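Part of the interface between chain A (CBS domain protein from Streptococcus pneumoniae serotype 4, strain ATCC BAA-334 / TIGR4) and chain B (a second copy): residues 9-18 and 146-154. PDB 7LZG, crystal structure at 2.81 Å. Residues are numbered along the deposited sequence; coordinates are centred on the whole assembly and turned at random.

Chain A (9-18) FETFLLGQEE
Chain B (146-154) DFSKEYEIR

In this contact a helical segment of chain A packs against an irregular segment of chain B that has neither helix nor strand. Chain A enters at Phe9(A) as a continuing helix, with phi/psi near -68/-36 and the Leu14(A) N to Glu10(A) O hydrogen bond at 3.1 Å. In chain B, Phe147(B) (-87/141) and Ser148(B) (-106/171) are extended, Glu150(B) turns back at -71/-49, and Ile153(B) is extended again at -135/134. The CA atoms of Glu10(A) and Phe147(B) lie 7.0 Å apart, those of Thr11(A) and Ile153(B) 8.1 Å, and those of Leu14(A) and Glu150(B) 9.1 Å. Together the stretches bury 432 Å².

Phe9(A), chi1 t and chi2 58°, points sideways and is buried. Its CD2 lies 3.9 Å from CZ of Phe147(B), near the plane of the Phe147(B) ring, where an apolar side chain suits the aromatic edge.

Glu10(A) is the centre of the contact, with 106 Å² covered. Its CA-to-CB bond points toward chain B; chi1 and chi2 are t, chi3 -1°. The side chain runs across one face of Phe147(B): CB of Glu10(A) sits 3.8 Å from the ring centroid, 22° off the normal, a CH-pi contact, and OE1 of Glu10(A) lies 3.4 Å from CG of Phe147(B). A glutamate suits this place because its methylene part can pack on an aromatic face while its carboxylate reaches the backbone beyond. There Ser148(B) N donates a weak hydrogen bond to OE1 of Glu10(A) (3.3 Å, 157°). The other oxygen, OE2 of Glu10(A), is 2.9 Å from Ser148(B) O; as two acceptors, they form no hydrogen bond. Phe147(B), which offers the flat face, has chi1 -94°, between wells, and chi2 48°; its CB points sideways, but the ring end comes nearer to chain A.

Thr11(A), chi1 p, faces sideways. Its two functions suit a mixed setting: CG2 lies 4.3 Å from CG2 of Ile153(B), while OG1 hydrogen-bonds elsewhere in the structure. Ile153(B) points toward chain A with chi1 m and chi2 95°, offering a branched apolar surface.

Leu13(A), chi1 m and chi2 t, is buried and apolar; its CD1 meets CZ of Phe147(B) at 4.4 Å, at the ring edge.

Leu14(A), chi1 -88° and chi2 75°, points toward chain B, its length bringing CD2 to 3.3 Å from OE2 of Glu150(B). Glu150(B), chi1 t, chi2 p and chi3 22°, starts sideways but ends nearer.

Glu17(A), t at chi1 and chi2, points toward chain B. Its OE1 lies 4.1 Å from OE2 of Glu150(B), a proximity of like charges unfavourable if both are ionised.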

# COMPACT_ATOMS: atom_id res chain seq x y z
N PHE A 9 -11.92 -6.96 19.89
CA PHE A 9 -10.97 -6.84 18.80
C PHE A 9 -9.65 -6.24 19.28
O PHE A 9 -8.58 -6.63 18.81
CB PHE A 9 -11.57 -5.99 17.68
CG PHE A 9 -10.64 -5.76 16.52
CD1 PHE A 9 -10.10 -6.82 15.81
CD2 PHE A 9 -10.31 -4.47 16.12
CE1 PHE A 9 -9.25 -6.61 14.74
CE2 PHE A 9 -9.46 -4.25 15.05
CZ PHE A 9 -8.93 -5.32 14.36
N GLU A 10 -9.71 -5.30 20.23
CA GLU A 10 -8.49 -4.70 20.75
C GLU A 10 -7.69 -5.70 21.57
O GLU A 10 -6.46 -5.79 21.42
CB GLU A 10 -8.84 -3.47 21.60
CG GLU A 10 -7.63 -2.79 22.21
CD GLU A 10 -8.00 -1.52 22.95
OE1 GLU A 10 -9.20 -1.17 22.96
OE2 GLU A 10 -7.09 -0.87 23.52
N THR A 11 -8.35 -6.47 22.44
CA THR A 11 -7.64 -7.43 23.27
C THR A 11 -6.95 -8.49 22.43
O THR A 11 -5.84 -8.93 22.76
CB THR A 11 -8.61 -8.08 24.27
OG1 THR A 11 -9.76 -8.56 23.57
CG2 THR A 11 -9.04 -7.07 25.32
N PHE A 12 -7.57 -8.90 21.32
CA PHE A 12 -6.93 -9.86 20.43
C PHE A 12 -5.71 -9.26 19.74
O PHE A 12 -4.74 -9.97 19.47
CB PHE A 12 -7.94 -10.37 19.40
CG PHE A 12 -7.36 -11.37 18.44
CD1 PHE A 12 -7.26 -12.71 18.79
CD2 PHE A 12 -6.93 -10.98 17.18
CE1 PHE A 12 -6.73 -13.63 17.91
CE2 PHE A 12 -6.41 -11.90 16.29
CZ PHE A 12 -6.30 -13.23 16.66
N LEU A 13 -5.74 -7.95 19.46
CA LEU A 13 -4.61 -7.32 18.79
C LEU A 13 -3.40 -7.24 19.70
O LEU A 13 -2.26 -7.36 19.24
CB LEU A 13 -5.00 -5.93 18.29
CG LEU A 13 -5.91 -5.90 17.06
CD1 LEU A 13 -6.23 -4.47 16.66
CD2 LEU A 13 -5.27 -6.65 15.91
N LEU A 14 -3.62 -7.03 21.00
CA LEU A 14 -2.51 -7.05 21.95
C LEU A 14 -1.84 -8.42 22.02
O LEU A 14 -0.67 -8.51 22.40
CB LEU A 14 -2.99 -6.63 23.34
CG LEU A 14 -2.97 -5.14 23.69
CD1 LEU A 14 -4.10 -4.39 23.01
CD2 LEU A 14 -3.02 -4.95 25.20
N GLY A 15 -2.57 -9.48 21.66
CA GLY A 15 -1.96 -10.80 21.64
C GLY A 15 -0.87 -10.94 20.60
O GLY A 15 0.09 -11.70 20.80
N GLN A 16 -0.99 -10.23 19.48
CA GLN A 16 0.03 -10.20 18.44
C GLN A 16 0.71 -8.84 18.36
O GLN A 16 1.19 -8.44 17.29
CB GLN A 16 -0.57 -10.58 17.08
CG GLN A 16 -0.84 -12.06 16.89
CD GLN A 16 -2.06 -12.54 17.66
OE1 GLN A 16 -2.88 -11.75 18.11
NE2 GLN A 16 -2.18 -13.86 17.82
N GLU A 17 0.77 -8.12 19.48
CA GLU A 17 1.38 -6.79 19.48
C GLU A 17 2.87 -6.85 19.21
O GLU A 17 3.43 -5.95 18.58
CB GLU A 17 1.11 -6.09 20.81
CG GLU A 17 1.61 -4.66 20.88
CD GLU A 17 1.43 -4.04 22.25
OE1 GLU A 17 1.16 -4.79 23.21
OE2 GLU A 17 1.57 -2.80 22.37
N GLU A 18 3.55 -7.91 19.67
CA GLU A 18 4.99 -8.02 19.46
C GLU A 18 5.33 -8.49 18.06
O GLU A 18 6.38 -8.11 17.53
CB GLU A 18 5.60 -8.96 20.50
CG GLU A 18 5.48 -8.46 21.93
CD GLU A 18 6.32 -9.27 22.90
OE1 GLU A 18 7.04 -10.18 22.44
OE2 GLU A 18 6.25 -8.99 24.12
N ASP B 146 -14.06 3.52 20.14
CA ASP B 146 -14.35 2.69 21.30
C ASP B 146 -13.12 1.95 21.82
O ASP B 146 -13.26 0.99 22.59
CB ASP B 146 -15.46 1.68 20.97
CG ASP B 146 -16.84 2.31 20.98
OD1 ASP B 146 -17.06 3.24 21.78
OD2 ASP B 146 -17.70 1.87 20.19
N PHE B 147 -11.93 2.38 21.41
CA PHE B 147 -10.69 1.83 21.94
C PHE B 147 -10.29 2.60 23.19
O PHE B 147 -10.44 3.82 23.27
CB PHE B 147 -9.57 1.92 20.90
CG PHE B 147 -9.40 0.66 20.08
CD1 PHE B 147 -10.49 0.03 19.50
CD2 PHE B 147 -8.14 0.12 19.88
CE1 PHE B 147 -10.32 -1.12 18.75
CE2 PHE B 147 -7.97 -1.03 19.13
CZ PHE B 147 -9.06 -1.65 18.57
N SER B 148 -9.77 1.87 24.18
CA SER B 148 -9.30 2.44 25.42
C SER B 148 -7.77 2.44 25.45
O SER B 148 -7.11 1.86 24.58
CB SER B 148 -9.86 1.67 26.62
OG SER B 148 -9.86 0.27 26.38
N LYS B 149 -7.22 3.11 26.46
CA LYS B 149 -5.77 3.22 26.60
C LYS B 149 -5.14 1.85 26.83
O LYS B 149 -5.81 0.85 27.11
CB LYS B 149 -5.41 4.16 27.74
CG LYS B 149 -5.89 5.59 27.58
CD LYS B 149 -5.16 6.31 26.46
CE LYS B 149 -5.40 7.81 26.50
NZ LYS B 149 -6.84 8.15 26.41
N GLU B 150 -3.81 1.81 26.71
CA GLU B 150 -3.09 0.56 26.90
C GLU B 150 -3.09 0.13 28.37
O GLU B 150 -3.41 -1.02 28.69
CB GLU B 150 -1.65 0.70 26.39
CG GLU B 150 -0.76 -0.51 26.66
CD GLU B 150 -1.14 -1.73 25.85
OE1 GLU B 150 -1.80 -1.58 24.80
OE2 GLU B 150 -0.78 -2.85 26.27
N TYR B 151 -2.76 1.05 29.27
CA TYR B 151 -2.71 0.74 30.70
C TYR B 151 -4.09 0.58 31.33
O TYR B 151 -4.17 0.50 32.56
CB TYR B 151 -1.91 1.81 31.45
CG TYR B 151 -2.39 3.22 31.20
CD1 TYR B 151 -3.46 3.75 31.92
CD2 TYR B 151 -1.77 4.03 30.26
CE1 TYR B 151 -3.90 5.04 31.70
CE2 TYR B 151 -2.20 5.32 30.04
CZ TYR B 151 -3.27 5.82 30.76
OH TYR B 151 -3.70 7.11 30.54
N GLU B 152 -5.16 0.55 30.55
CA GLU B 152 -6.50 0.32 31.07
C GLU B 152 -6.95 -1.13 30.92
O GLU B 152 -8.08 -1.46 31.28
CB GLU B 152 -7.51 1.25 30.39
CG GLU B 152 -7.19 2.74 30.57
CD GLU B 152 -8.27 3.65 30.00
OE1 GLU B 152 -9.26 3.13 29.43
OE2 GLU B 152 -8.13 4.88 30.12
N ILE B 153 -6.09 -2.00 30.39
CA ILE B 153 -6.38 -3.43 30.25
C ILE B 153 -5.16 -4.21 30.70
O ILE B 153 -4.03 -3.89 30.32
CB ILE B 153 -6.75 -3.81 28.80
CG1 ILE B 153 -8.01 -3.07 28.34
CG2 ILE B 153 -6.96 -5.31 28.68
CD1 ILE B 153 -7.73 -1.79 27.58
N ARG B 154 -5.38 -5.24 31.52
CA ARG B 154 -4.29 -6.08 32.00
C ARG B 154 -4.75 -7.53 32.15
O ARG B 154 -5.65 -7.83 32.93
CB ARG B 154 -3.75 -5.56 33.32